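Local atomic coordinates of salmonella plasmid virulence: SpvB (Salmonella typhimurium, PDB entry 6P0X), a protein that probably transfers ADP-ribose from NAD(+) to actin and so blocks filament assembly, the chain described here being its N-terminal domain, of no established function. Residues C51-I56 / Y184-E189; A155-P160 / T166-V171; D269-Y274 / I280-L285. One frame throughout, in Å; residues are numbered along the deposited sequence.

Interaction 1: residues C51-I56 / Y184-E189. With AKR (acrylic acid), chain D.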
ATOM      1  N   CYS A  51      -4.412  -9.324  -2.439  1.00 31.83           N
ATOM      2  CA  CYS A  51      -5.011  -8.021  -2.733  1.00 34.29           C
ATOM      3  C   CYS A  51      -3.956  -6.977  -2.364  1.00 32.08           C
ATOM      4  O   CYS A  51      -3.858  -6.560  -1.207  1.00 42.12           O
ATOM      5  CB  CYS A  51      -6.310  -7.797  -1.975  1.00 35.30           C
ATOM      6  SG  CYS A  51      -7.008  -6.143  -2.221  1.00 35.92           S
ATOM      7  N   ALA A  52      -3.142  -6.606  -3.342  1.00 26.06           N
ATOM      8  CA  ALA A  52      -2.027  -5.703  -3.126  1.00 33.27           C
ATOM      9  C   ALA A  52      -2.248  -4.402  -3.884  1.00 33.83           C
ATOM     10  O   ALA A  52      -2.891  -4.375  -4.939  1.00 30.43           O
ATOM     11  CB  ALA A  52      -0.703  -6.341  -3.561  1.00 24.88           C
ATOM     12  N   THR A  53      -1.705  -3.320  -3.336  1.00 26.68           N
ATOM     13  CA  THR A  53      -1.762  -2.029  -3.994  1.00 26.28           C
ATOM     14  C   THR A  53      -0.576  -1.882  -4.945  1.00 32.94           C
ATOM     15  O   THR A  53       0.390  -2.648  -4.903  1.00 26.51           O
ATOM     16  CB  THR A  53      -1.765  -0.893  -2.965  1.00 34.35           C
ATOM     17  OG1 THR A  53      -0.559  -0.942  -2.187  1.00 26.37           O
ATOM     18  CG2 THR A  53      -2.968  -1.007  -2.033  1.00 23.11           C
ATOM     19  N   MET A  54      -0.665  -0.880  -5.816  1.00 24.27           N
ATOM     20  CA  MET A  54       0.409  -0.601  -6.755  1.00 25.43           C
ATOM     21  C   MET A  54       1.684  -0.219  -6.009  1.00 34.13           C
ATOM     22  O   MET A  54       1.644   0.379  -4.930  1.00 26.37           O
ATOM     23  CB  MET A  54      -0.010   0.525  -7.702  1.00 26.72           C
ATOM     24  CG  MET A  54       1.018   0.893  -8.749  1.00 28.32           C
ATOM     25  SD  MET A  54       0.339   2.053  -9.947  1.00 33.87           S
ATOM     26  CE  MET A  54       0.217   3.529  -8.940  1.00 30.87           C
ATOM     27  N   SER A  55       2.829  -0.577  -6.590  1.00 24.31           N
ATOM     28  CA  SER A  55       4.107  -0.299  -5.952  1.00 22.61           C
ATOM     29  C   SER A  55       5.213  -0.212  -6.993  1.00 24.84           C
ATOM     30  O   SER A  55       5.088  -0.709  -8.116  1.00 23.59           O
ATOM     31  CB  SER A  55       4.461  -1.371  -4.917  1.00 25.61           C
ATOM     32  OG  SER A  55       4.747  -2.603  -5.554  1.00 25.44           O
ATOM     33  N   ILE A  56       6.301   0.438  -6.596  1.00 20.53           N
ATOM     34  CA  ILE A  56       7.587   0.336  -7.278  1.00 19.81           C
ATOM     35  C   ILE A  56       8.480  -0.543  -6.413  1.00 27.58           C
ATOM     36  O   ILE A  56       8.434  -0.458  -5.181  1.00 27.33           O
ATOM     37  CB  ILE A  56       8.218   1.724  -7.512  1.00 19.32           C
ATOM     38  CG1 ILE A  56       7.265   2.640  -8.290  1.00 20.20           C
ATOM     39  CG2 ILE A  56       9.537   1.600  -8.250  1.00 18.94           C
ATOM     40  CD1 ILE A  56       6.792   2.071  -9.615  1.00 21.17           C
ATOM     41  N   TYR A 184      -3.769   6.239   0.855  1.00 26.05           N
ATOM     42  CA  TYR A 184      -3.561   4.891   1.370  1.00 24.86           C
ATOM     43  C   TYR A 184      -2.761   4.956   2.665  1.00 24.91           C
ATOM     44  O   TYR A 184      -1.724   5.624   2.723  1.00 33.81           O
ATOM     45  CB  TYR A 184      -2.826   4.023   0.343  1.00 23.34           C
ATOM     46  CG  TYR A 184      -3.559   3.867  -0.970  1.00 30.33           C
ATOM     47  CD1 TYR A 184      -3.466   4.839  -1.959  1.00 30.35           C
ATOM     48  CD2 TYR A 184      -4.348   2.750  -1.223  1.00 24.25           C
ATOM     49  CE1 TYR A 184      -4.132   4.703  -3.162  1.00 29.84           C
ATOM     50  CE2 TYR A 184      -5.023   2.609  -2.424  1.00 24.05           C
ATOM     51  CZ  TYR A 184      -4.910   3.589  -3.388  1.00 30.04           C
ATOM     52  OH  TYR A 184      -5.573   3.459  -4.587  1.00 29.62           O
ATOM     53  N   SER A 185      -3.242   4.265   3.696  1.00 25.15           N
ATOM     54  CA  SER A 185      -2.550   4.158   4.973  1.00 26.46           C
ATOM     55  C   SER A 185      -2.126   2.714   5.208  1.00 30.65           C
ATOM     56  O   SER A 185      -2.878   1.780   4.911  1.00 35.48           O
ATOM     57  CB  SER A 185      -3.434   4.628   6.134  1.00 32.81           C
ATOM     58  OG  SER A 185      -4.007   5.897   5.875  1.00 45.31           O
ATOM     59  N   TYR A 186      -0.925   2.533   5.750  1.00 27.76           N
ATOM     60  CA  TYR A 186      -0.394   1.207   6.024  1.00 24.38           C
ATOM     61  C   TYR A 186       0.038   1.110   7.480  1.00 31.24           C
ATOM     62  O   TYR A 186       0.468   2.094   8.087  1.00 39.31           O
ATOM     63  CB  TYR A 186       0.788   0.874   5.105  1.00 21.68           C
ATOM     64  CG  TYR A 186       0.467   0.984   3.629  1.00 25.22           C
ATOM     65  CD1 TYR A 186       0.637   2.185   2.948  1.00 22.17           C
ATOM     66  CD2 TYR A 186      -0.013  -0.109   2.919  1.00 23.82           C
ATOM     67  CE1 TYR A 186       0.345   2.291   1.600  1.00 20.81           C
ATOM     68  CE2 TYR A 186      -0.308  -0.012   1.569  1.00 26.73           C
ATOM     69  CZ  TYR A 186      -0.127   1.191   0.915  1.00 21.67           C
ATOM     70  OH  TYR A 186      -0.418   1.293  -0.425  1.00 22.23           O
ATOM     71  N   LEU A 187      -0.085  -0.093   8.030  1.00 34.24           N
ATOM     72  CA  LEU A 187       0.316  -0.393   9.396  1.00 28.57           C
ATOM     73  C   LEU A 187       1.593  -1.223   9.390  1.00 27.06           C
ATOM     74  O   LEU A 187       1.712  -2.180   8.618  1.00 28.70           O
ATOM     75  CB  LEU A 187      -0.789  -1.148  10.135  1.00 30.31           C
ATOM     76  CG  LEU A 187      -2.059  -0.356  10.431  1.00 37.95           C
ATOM     77  CD1 LEU A 187      -3.152  -1.286  10.938  1.00 33.38           C
ATOM     78  CD2 LEU A 187      -1.765   0.746  11.440  1.00 29.27           C
ATOM     79  N   ALA A 188       2.538  -0.855  10.251  1.00 26.05           N
ATOM     80  CA  ALA A 188       3.766  -1.618  10.409  1.00 28.46           C
ATOM     81  C   ALA A 188       3.526  -2.837  11.290  1.00 28.87           C
ATOM     82  O   ALA A 188       2.828  -2.761  12.305  1.00 31.83           O
ATOM     83  CB  ALA A 188       4.859  -0.743  11.019  1.00 25.40           C
ATOM     84  N   GLU A 189       4.120  -3.962  10.903  1.00 24.20           N
ATOM     85  CA  GLU A 189       4.026  -5.168  11.713  1.00 34.01           C
ATOM     86  C   GLU A 189       4.715  -4.951  13.058  1.00 33.37           C
ATOM     87  O   GLU A 189       5.679  -4.192  13.174  1.00 36.57           O
ATOM     88  CB  GLU A 189       4.650  -6.351  10.967  1.00 29.56           C
ATOM     89  CG  GLU A 189       4.666  -7.670  11.737  1.00 39.29           C
ATOM     90  CD  GLU A 189       3.293  -8.271  11.930  1.00 39.57           C
ATOM     91  OE1 GLU A 189       2.908  -9.142  11.121  1.00 37.85           O
ATOM     92  OE2 GLU A 189       2.601  -7.878  12.892  1.00 37.72           O
TER
HETATM   93  CA  AKR D 402       1.239  -3.936   1.187  1.00 40.74           C
HETATM   94  CB  AKR D 402       2.279  -4.715   1.377  1.00 34.38           C
HETATM   95  C   AKR D 402       0.325  -4.174  -0.013  1.00 54.26           C
HETATM   96  O   AKR D 402       0.712  -3.869  -1.176  1.00 59.28           O
HETATM   97  OXT AKR D 402      -0.814  -4.679   0.166  1.00 57.38           O

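Interaction 2: residues A155-P160 / T166-V171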
ATOM      1  N   ALA A 155       4.698   4.135   4.191  1.00 29.43           N
ATOM      2  CA  ALA A 155       4.348   3.475   2.939  1.00 31.78           C
ATOM      3  C   ALA A 155       5.566   2.878   2.240  1.00 24.92           C
ATOM      4  O   ALA A 155       5.570   2.738   1.011  1.00 25.64           O
ATOM      5  CB  ALA A 155       3.622   4.447   2.010  1.00 21.44           C
ATOM      6  N   ARG A 156       6.596   2.514   3.002  1.00 25.08           N
ATOM      7  CA  ARG A 156       7.820   1.938   2.458  1.00 22.97           C
ATOM      8  C   ARG A 156       8.135   0.638   3.178  1.00 29.01           C
ATOM      9  O   ARG A 156       8.153   0.594   4.412  1.00 31.39           O
ATOM     10  CB  ARG A 156       8.999   2.898   2.611  1.00 24.32           C
ATOM     11  CG  ARG A 156       9.163   3.898   1.495  1.00 29.65           C
ATOM     12  CD  ARG A 156      10.350   4.798   1.787  1.00 27.98           C
ATOM     13  NE  ARG A 156       9.992   6.199   1.623  1.00 41.42           N
ATOM     14  CZ  ARG A 156      10.456   7.188   2.375  1.00 40.09           C
ATOM     15  NH1 ARG A 156      11.307   6.935   3.360  1.00 42.69           N
ATOM     16  NH2 ARG A 156      10.066   8.432   2.141  1.00 48.00           N
ATOM     17  N   LEU A 157       8.412  -0.406   2.405  1.00 20.88           N
ATOM     18  CA  LEU A 157       8.891  -1.677   2.941  1.00 24.59           C
ATOM     19  C   LEU A 157      10.412  -1.577   2.965  1.00 25.31           C
ATOM     20  O   LEU A 157      11.059  -1.660   1.921  1.00 25.96           O
ATOM     21  CB  LEU A 157       8.404  -2.836   2.079  1.00 27.30           C
ATOM     22  CG  LEU A 157       8.228  -4.215   2.710  1.00 40.80           C
ATOM     23  CD1 LEU A 157       7.130  -4.170   3.736  1.00 45.72           C
ATOM     24  CD2 LEU A 157       7.899  -5.245   1.645  1.00 47.72           C
ATOM     25  N   SER A 158      10.987  -1.376   4.150  1.00 22.50           N
ATOM     26  CA  SER A 158      12.399  -1.040   4.272  1.00 24.04           C
ATOM     27  C   SER A 158      13.088  -1.912   5.315  1.00 29.49           C
ATOM     28  O   SER A 158      12.455  -2.453   6.226  1.00 27.01           O
ATOM     29  CB  SER A 158      12.581   0.436   4.641  1.00 23.46           C
ATOM     30  OG  SER A 158      11.830   1.265   3.774  1.00 31.33           O
ATOM     31  N   ASP A 159      14.405  -2.025   5.166  1.00 23.21           N
ATOM     32  CA  ASP A 159      15.248  -2.712   6.136  1.00 26.45           C
ATOM     33  C   ASP A 159      15.073  -2.071   7.508  1.00 32.71           C
ATOM     34  O   ASP A 159      15.321  -0.865   7.655  1.00 35.57           O
ATOM     35  CB  ASP A 159      16.714  -2.646   5.694  1.00 23.36           C
ATOM     36  CG  ASP A 159      17.663  -3.429   6.610  1.00 27.26           C
ATOM     37  OD1 ASP A 159      17.280  -3.840   7.725  1.00 30.66           O
ATOM     38  OD2 ASP A 159      18.821  -3.633   6.199  1.00 30.89           O
ATOM     39  N   PRO A 160      14.654  -2.824   8.528  1.00 36.27           N
ATOM     40  CA  PRO A 160      14.490  -2.222   9.861  1.00 31.18           C
ATOM     41  C   PRO A 160      15.775  -1.643  10.425  1.00 34.10           C
ATOM     42  O   PRO A 160      15.716  -0.716  11.240  1.00 34.25           O
ATOM     43  CB  PRO A 160      13.967  -3.392  10.706  1.00 31.64           C
ATOM     44  CG  PRO A 160      13.296  -4.290   9.705  1.00 33.22           C
ATOM     45  CD  PRO A 160      14.178  -4.217   8.490  1.00 31.24           C
ATOM     46  N   THR A 166      15.139   0.790   0.960  1.00 26.66           N
ATOM     47  CA  THR A 166      13.743   0.484   0.685  1.00 25.45           C
ATOM     48  C   THR A 166      13.648  -0.509  -0.465  1.00 28.95           C
ATOM     49  O   THR A 166      14.239  -0.299  -1.529  1.00 27.77           O
ATOM     50  CB  THR A 166      12.953   1.752   0.361  1.00 22.97           C
ATOM     51  OG1 THR A 166      12.807   2.533   1.552  1.00 27.21           O
ATOM     52  CG2 THR A 166      11.568   1.399  -0.178  1.00 20.35           C
ATOM     53  N   ALA A 167      12.919  -1.597  -0.233  1.00 22.36           N
ATOM     54  CA  ALA A 167      12.657  -2.612  -1.239  1.00 23.67           C
ATOM     55  C   ALA A 167      11.389  -2.331  -2.032  1.00 22.69           C
ATOM     56  O   ALA A 167      11.310  -2.697  -3.211  1.00 27.54           O
ATOM     57  CB  ALA A 167      12.541  -3.985  -0.572  1.00 23.64           C
ATOM     58  N   GLN A 168      10.398  -1.699  -1.407  1.00 24.65           N
ATOM     59  CA  GLN A 168       9.106  -1.457  -2.035  1.00 22.30           C
ATOM     60  C   GLN A 168       8.585  -0.090  -1.619  1.00 25.00           C
ATOM     61  O   GLN A 168       8.507   0.209  -0.425  1.00 26.73           O
ATOM     62  CB  GLN A 168       8.102  -2.537  -1.630  1.00 25.90           C
ATOM     63  CG  GLN A 168       8.244  -3.834  -2.391  1.00 28.46           C
ATOM     64  CD  GLN A 168       7.241  -4.864  -1.934  1.00 31.28           C
ATOM     65  OE1 GLN A 168       6.280  -4.537  -1.236  1.00 29.65           O
ATOM     66  NE2 GLN A 168       7.457  -6.120  -2.321  1.00 23.51           N
ATOM     67  N   TRP A 169       8.243   0.737  -2.606  1.00 18.04           N
ATOM     68  CA  TRP A 169       7.524   1.987  -2.386  1.00 20.38           C
ATOM     69  C   TRP A 169       6.065   1.737  -2.747  1.00 21.31           C
ATOM     70  O   TRP A 169       5.741   1.496  -3.916  1.00 24.61           O
ATOM     71  CB  TRP A 169       8.107   3.123  -3.223  1.00 18.60           C
ATOM     72  CG  TRP A 169       9.540   3.455  -2.923  1.00 25.32           C
ATOM     73  CD1 TRP A 169       9.999   4.475  -2.138  1.00 29.11           C
ATOM     74  CD2 TRP A 169      10.702   2.770  -3.410  1.00 21.11           C
ATOM     75  NE1 TRP A 169      11.374   4.467  -2.110  1.00 30.90           N
ATOM     76  CE2 TRP A 169      11.829   3.431  -2.883  1.00 25.16           C
ATOM     77  CE3 TRP A 169      10.898   1.664  -4.244  1.00 21.11           C
ATOM     78  CZ2 TRP A 169      13.133   3.020  -3.157  1.00 24.57           C
ATOM     79  CZ3 TRP A 169      12.193   1.259  -4.517  1.00 24.18           C
ATOM     80  CH2 TRP A 169      13.295   1.936  -3.974  1.00 21.63           C
ATOM     81  N   LEU A 170       5.192   1.788  -1.744  1.00 24.08           N
ATOM     82  CA  LEU A 170       3.774   1.510  -1.925  1.00 19.86           C
ATOM     83  C   LEU A 170       3.030   2.789  -2.282  1.00 19.66           C
ATOM     84  O   LEU A 170       3.349   3.866  -1.768  1.00 21.67           O
ATOM     85  CB  LEU A 170       3.191   0.905  -0.646  1.00 23.58           C
ATOM     86  CG  LEU A 170       3.981  -0.250  -0.024  1.00 22.08           C
ATOM     87  CD1 LEU A 170       3.317  -0.727   1.253  1.00 23.10           C
ATOM     88  CD2 LEU A 170       4.119  -1.398  -1.009  1.00 18.55           C
ATOM     89  N   VAL A 171       2.032   2.665  -3.163  1.00 20.24           N
ATOM     90  CA  VAL A 171       1.262   3.837  -3.564  1.00 23.37           C
ATOM     91  C   VAL A 171       0.626   4.459  -2.333  1.00 25.86           C
ATOM     92  O   VAL A 171      -0.011   3.777  -1.518  1.00 27.47           O
ATOM     93  CB  VAL A 171       0.220   3.480  -4.636  1.00 25.07           C
ATOM     94  CG1 VAL A 171      -0.785   2.450  -4.129  1.00 23.86           C
ATOM     95  CG2 VAL A 171      -0.498   4.741  -5.104  1.00 22.09           C
TER

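Interaction 3: residues D269-Y274 / I280-L285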
ATOM      1  N   ASP A 269       0.232 -19.528  11.330  1.00 29.79           N
ATOM      2  CA  ASP A 269       1.248 -19.914  10.352  1.00 28.93           C
ATOM      3  C   ASP A 269       2.147 -18.735   9.984  1.00 27.49           C
ATOM      4  O   ASP A 269       2.228 -18.344   8.813  1.00 26.09           O
ATOM      5  CB  ASP A 269       0.586 -20.500   9.105  1.00 28.40           C
ATOM      6  CG  ASP A 269      -0.325 -19.504   8.394  1.00 34.12           C
ATOM      7  OD1 ASP A 269      -0.932 -18.641   9.069  1.00 29.66           O
ATOM      8  OD2 ASP A 269      -0.416 -19.577   7.150  1.00 29.12           O
ATOM      9  N   PRO A 270       2.865 -18.162  10.948  1.00 27.97           N
ATOM     10  CA  PRO A 270       3.746 -17.039  10.617  1.00 27.48           C
ATOM     11  C   PRO A 270       4.935 -17.510   9.795  1.00 26.33           C
ATOM     12  O   PRO A 270       5.385 -18.653   9.905  1.00 30.24           O
ATOM     13  CB  PRO A 270       4.184 -16.513  11.988  1.00 27.97           C
ATOM     14  CG  PRO A 270       4.121 -17.705  12.878  1.00 29.83           C
ATOM     15  CD  PRO A 270       3.098 -18.657  12.317  1.00 29.86           C
ATOM     16  N   PHE A 271       5.442 -16.613   8.954  1.00 24.95           N
ATOM     17  CA  PHE A 271       6.571 -16.949   8.099  1.00 24.54           C
ATOM     18  C   PHE A 271       7.369 -15.691   7.799  1.00 29.87           C
ATOM     19  O   PHE A 271       6.896 -14.567   7.989  1.00 29.36           O
ATOM     20  CB  PHE A 271       6.118 -17.622   6.795  1.00 23.90           C
ATOM     21  CG  PHE A 271       5.289 -16.736   5.910  1.00 24.91           C
ATOM     22  CD1 PHE A 271       3.921 -16.622   6.108  1.00 22.61           C
ATOM     23  CD2 PHE A 271       5.874 -16.024   4.872  1.00 26.60           C
ATOM     24  CE1 PHE A 271       3.155 -15.808   5.294  1.00 28.81           C
ATOM     25  CE2 PHE A 271       5.113 -15.209   4.052  1.00 22.43           C
ATOM     26  CZ  PHE A 271       3.750 -15.101   4.265  1.00 20.53           C
ATOM     27  N   SER A 272       8.589 -15.895   7.305  1.00 23.58           N
ATOM     28  CA  SER A 272       9.493 -14.798   7.001  1.00 22.93           C
ATOM     29  C   SER A 272       9.988 -14.895   5.564  1.00 22.05           C
ATOM     30  O   SER A 272      10.168 -15.988   5.021  1.00 23.98           O
ATOM     31  CB  SER A 272      10.686 -14.791   7.963  1.00 29.72           C
ATOM     32  OG  SER A 272      10.278 -14.417   9.266  1.00 30.70           O
ATOM     33  N   LEU A 273      10.213 -13.728   4.966  1.00 21.07           N
ATOM     34  CA  LEU A 273      10.720 -13.572   3.609  1.00 22.12           C
ATOM     35  C   LEU A 273      12.068 -12.868   3.657  1.00 20.54           C
ATOM     36  O   LEU A 273      12.276 -11.963   4.476  1.00 27.05           O
ATOM     37  CB  LEU A 273       9.744 -12.775   2.741  1.00 22.79           C
ATOM     38  CG  LEU A 273       8.314 -13.310   2.693  1.00 35.94           C
ATOM     39  CD1 LEU A 273       7.369 -12.262   2.120  1.00 18.17           C
ATOM     40  CD2 LEU A 273       8.257 -14.597   1.875  1.00 19.34           C
ATOM     41  N   TYR A 274      12.985 -13.283   2.775  1.00 24.37           N
ATOM     42  CA  TYR A 274      14.361 -12.810   2.837  1.00 21.21           C
ATOM     43  C   TYR A 274      14.982 -12.400   1.507  1.00 21.72           C
ATOM     44  O   TYR A 274      16.177 -12.082   1.494  1.00 22.06           O
ATOM     45  CB  TYR A 274      15.259 -13.896   3.456  1.00 22.68           C
ATOM     46  CG  TYR A 274      14.903 -14.315   4.863  1.00 27.84           C
ATOM     47  CD1 TYR A 274      15.346 -13.588   5.957  1.00 29.06           C
ATOM     48  CD2 TYR A 274      14.139 -15.452   5.095  1.00 24.00           C
ATOM     49  CE1 TYR A 274      15.035 -13.975   7.242  1.00 25.41           C
ATOM     50  CE2 TYR A 274      13.822 -15.848   6.375  1.00 25.05           C
ATOM     51  CZ  TYR A 274      14.271 -15.107   7.446  1.00 28.58           C
ATOM     52  OH  TYR A 274      13.957 -15.500   8.728  1.00 27.02           O
ATOM     53  N   ILE A 280      11.479 -10.060   6.569  1.00 26.10           N
ATOM     54  CA  ILE A 280      10.122  -9.532   6.513  1.00 24.82           C
ATOM     55  C   ILE A 280       9.223 -10.631   7.061  1.00 25.08           C
ATOM     56  O   ILE A 280       8.972 -11.627   6.378  1.00 23.77           O
ATOM     57  CB  ILE A 280       9.703  -9.131   5.096  1.00 21.47           C
ATOM     58  CG1 ILE A 280      10.657  -8.073   4.537  1.00 22.19           C
ATOM     59  CG2 ILE A 280       8.270  -8.630   5.087  1.00 18.98           C
ATOM     60  CD1 ILE A 280      10.297  -7.623   3.133  1.00 22.72           C
ATOM     61  N   ARG A 281       8.750 -10.469   8.291  1.00 24.25           N
ATOM     62  CA  ARG A 281       7.950 -11.487   8.958  1.00 22.80           C
ATOM     63  C   ARG A 281       6.484 -11.080   8.943  1.00 29.59           C
ATOM     64  O   ARG A 281       6.154  -9.904   9.125  1.00 27.43           O
ATOM     65  CB  ARG A 281       8.432 -11.694  10.396  1.00 24.47           C
ATOM     66  CG  ARG A 281       7.788 -12.862  11.121  1.00 25.56           C
ATOM     67  CD  ARG A 281       8.741 -13.451  12.155  1.00 30.28           C
ATOM     68  NE  ARG A 281       8.220 -14.664  12.785  1.00 28.51           N
ATOM     69  CZ  ARG A 281       8.262 -15.875  12.234  1.00 38.32           C
ATOM     70  NH1 ARG A 281       8.791 -16.045  11.028  1.00 27.38           N
ATOM     71  NH2 ARG A 281       7.769 -16.919  12.889  1.00 35.70           N
ATOM     72  N   LEU A 282       5.602 -12.053   8.713  1.00 22.43           N
ATOM     73  CA  LEU A 282       4.165 -11.808   8.650  1.00 25.63           C
ATOM     74  C   LEU A 282       3.473 -12.554   9.781  1.00 27.81           C
ATOM     75  O   LEU A 282       3.556 -13.785   9.863  1.00 29.99           O
ATOM     76  CB  LEU A 282       3.581 -12.229   7.299  1.00 21.28           C
ATOM     77  CG  LEU A 282       3.704 -11.213   6.162  1.00 25.96           C
ATOM     78  CD1 LEU A 282       5.095 -11.262   5.543  1.00 23.29           C
ATOM     79  CD2 LEU A 282       2.627 -11.440   5.110  1.00 24.16           C
ATOM     80  N   HIS A 283       2.784 -11.808  10.643  1.00 33.00           N
ATOM     81  CA  HIS A 283       2.013 -12.379  11.738  1.00 25.80           C
ATOM     82  C   HIS A 283       0.516 -12.188  11.567  1.00 27.58           C
ATOM     83  O   HIS A 283      -0.256 -12.702  12.383  1.00 35.04           O
ATOM     84  CB  HIS A 283       2.442 -11.759  13.075  1.00 27.14           C
ATOM     85  CG  HIS A 283       3.792 -12.196  13.551  1.00 29.74           C
ATOM     86  ND1 HIS A 283       4.042 -13.468  14.018  1.00 30.56           N
ATOM     87  CD2 HIS A 283       4.962 -11.521  13.654  1.00 27.77           C
ATOM     88  CE1 HIS A 283       5.310 -13.562  14.381  1.00 32.06           C
ATOM     89  NE2 HIS A 283       5.891 -12.394  14.169  1.00 30.35           N
ATOM     90  N   ARG A 284       0.080 -11.464  10.540  1.00 28.64           N
ATOM     91  CA  ARG A 284      -1.296 -11.003  10.460  1.00 26.95           C
ATOM     92  C   ARG A 284      -2.023 -11.633   9.280  1.00 32.94           C
ATOM     93  O   ARG A 284      -1.414 -11.995   8.264  1.00 27.56           O
ATOM     94  CB  ARG A 284      -1.360  -9.471  10.344  1.00 24.71           C
ATOM     95  CG  ARG A 284      -0.512  -8.731  11.371  1.00 25.23           C
ATOM     96  CD  ARG A 284      -0.740  -9.254  12.783  1.00 28.39           C
ATOM     97  NE  ARG A 284       0.380  -8.922  13.661  1.00 32.80           N
ATOM     98  CZ  ARG A 284       0.442  -9.230  14.953  1.00 32.90           C
ATOM     99  NH1 ARG A 284       1.507  -8.889  15.666  1.00 31.51           N
ATOM    100  NH2 ARG A 284      -0.560  -9.876  15.536  1.00 30.60           N
ATOM    101  N   LEU A 285      -3.339 -11.756   9.440  1.00 30.41           N
ATOM    102  CA  LEU A 285      -4.263 -12.154   8.389  1.00 29.44           C
ATOM    103  C   LEU A 285      -5.384 -11.133   8.343  1.00 30.91           C
ATOM    104  O   LEU A 285      -5.951 -10.787   9.385  1.00 31.77           O
ATOM    105  CB  LEU A 285      -4.861 -13.540   8.642  1.00 25.70           C
ATOM    106  CG  LEU A 285      -4.064 -14.790   8.305  1.00 37.63           C
ATOM    107  CD1 LEU A 285      -4.638 -15.959   9.086  1.00 36.02           C
ATOM    108  CD2 LEU A 285      -4.118 -15.060   6.812  1.00 28.24           C
TER
HETATM  109  O   HOH W   1       8.315 -19.579  11.465  1.00 19.44           O

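Interaction 1: residues C51-I56 / Y184-E189
Thr53 alone carries 51-56 across to 184-189, where it meets the hydroxyl of Tyr186 and the ring of Tyr184. Before it come Cys51 and Ala52, which help to line a pocket holding acrylic acid; Ala52 CB lies 3.7 Å from the acid's O. Thr53 then uses its backbone: N donates to O of the acid at 3.3 Å, with 150° at the hydrogen. Its side chain has OG1 lodged between backbone N and carbonyl carbon (chi1 61°), which turns the hydroxyl to the same side as the N-H. There OG1 lies within reach of two oxygens: Tyr186 OH at 2.8 Å, near the plane of that ring, and O of the acid, a longer and weak approach. Both segments border strand 165-175 of an antiparallel sheet: Met54 shares backbone hydrogen bonds with Val171, and Tyr184 with Glu172. The tyrosine hydroxyl is held from that strand too, by its bond to Val171 O, so Thr53 meets an already positioned group. The methyl CG2 slides past the Tyr184 ring, 4.1 Å from CD2. Beyond it, Met54 turns its side chain toward strand 146-149 as strand 55-58 begins.

Interaction 2: residues A155-P160 / T166-V171
Leu157 O takes two backbone N-H groups from the opposite strand: Ala167 N at 2.8 Å, and Gln168 N through a weak bond of 3.4 Å. Leu157 N in turn donates to Gln168 O at 2.9 Å, and Leu170 N closes the next bond, on Ala155 O. On one face, from side chains standing next to each other, Ser158 OG and Thr166 OG1 are hydrogen-bonded at 2.7 Å; either may be the donor. The Arg156 chain crosses Thr166 at about a right angle, its CD 3.3 Å from the same OG1. Farther back along that chain, CG lies 3.8 Å from Trp169 CD1, with the guanidinium and indole planes 54° apart. On the other face, Leu157 and Gln168 run side by side in the same direction, and CD2 of the leucine lies 3.4 Å from OE1 of the amide. All this belongs to a beta hairpin of strands 156-159 and 165-175 with a classic beta bulge: Ala167 and Gln168 together face Leu157, and the extra residue shifts the register by one before Ser158 pairs with Thr166. The chain turns a corner at Ala167. In the next shell, Thr166 has CG2 anti to its backbone N, where the methyl lies over the centre of one Trp169 ring face, 3.4 Å above its plane. That indole also meets Trp137 edge-to-face, and its NE1 makes a weak bond to Asp135 O. Arg156 is bent at chi3 (-131°), and its NE donates to Gly150 O. Gln168 NE2 is held by Tyr276 OH and by a bound acrylic acid, which fixes the rotation of the amide beside Leu157.

Interaction 3: residues D269-Y274 / I280-L285
Ser272 OG is gripped twice: Arg281 NH1 donates to it across the strands at 2.8 Å, and Glu279 OE1 is its second partner. The serine oxygen lies only 7° out of the guanidinium plane, which is where an N-H of that group points. Arg281 gets there with CG anti to its backbone N (chi1 -172°) and a chain extended to NE, running alongside Pro270, whose CB lies over one guanidinium face, 3.7 Å from NH2. Glu200 salt-bridges NE, and a water accepts from NH2 at 3.1 Å while donating weakly to Pro270 O. The arginine is thus held along its edges as well as on a face. The opposite side of the hairpin is apolar. The Phe271 ring lies beside Leu282, whose CB sits over the rim of one ring face. Leu282 CD2 approaches Phe271 CZ at 3.9 Å, while its CD1 meets Leu273 CD1 at 4.2 Å. Between the strands, Leu282 N bonds to Phe271 O at 2.9 Å, and Leu273 and Ile280 exchange N-H and C=O in both directions. Strands 271-273 and 280-282 form a small two-stranded antiparallel sheet of their own, about 17 Å from the centre of the chain (centre to centre), with loop residues Glu200 and Arg203 beside its Ser272 and Arg281 face and a bound acrylic acid touching Leu273 and Ile280 on the other.

In the fold
Interaction 2 is nested along the chain inside the loop closed by interaction 1, and the two lie about 9 Å apart, centre to centre. They are sewn together by Trp169 N on Ile56 O (2.8 Å) and by the packing of Ser55 CB against Trp169 O (3.3 Å). Interaction 3, about 15 Å from interaction 1 between centres, is tied to it through Glu189, whose OE2 forms a salt bridge with Arg284 NE at 2.6 Å and whose OE1 accepts from His283 N. It touches interaction 2 where Leu157 CD2 packs on Ile280 CD1 at 3.7 Å. Two acrylic acid molecules occupy neighbouring pockets: Cys51, Ala52, Thr53 and Leu170 border one, Gln168 and Leu273 the other, and Met208 lines both.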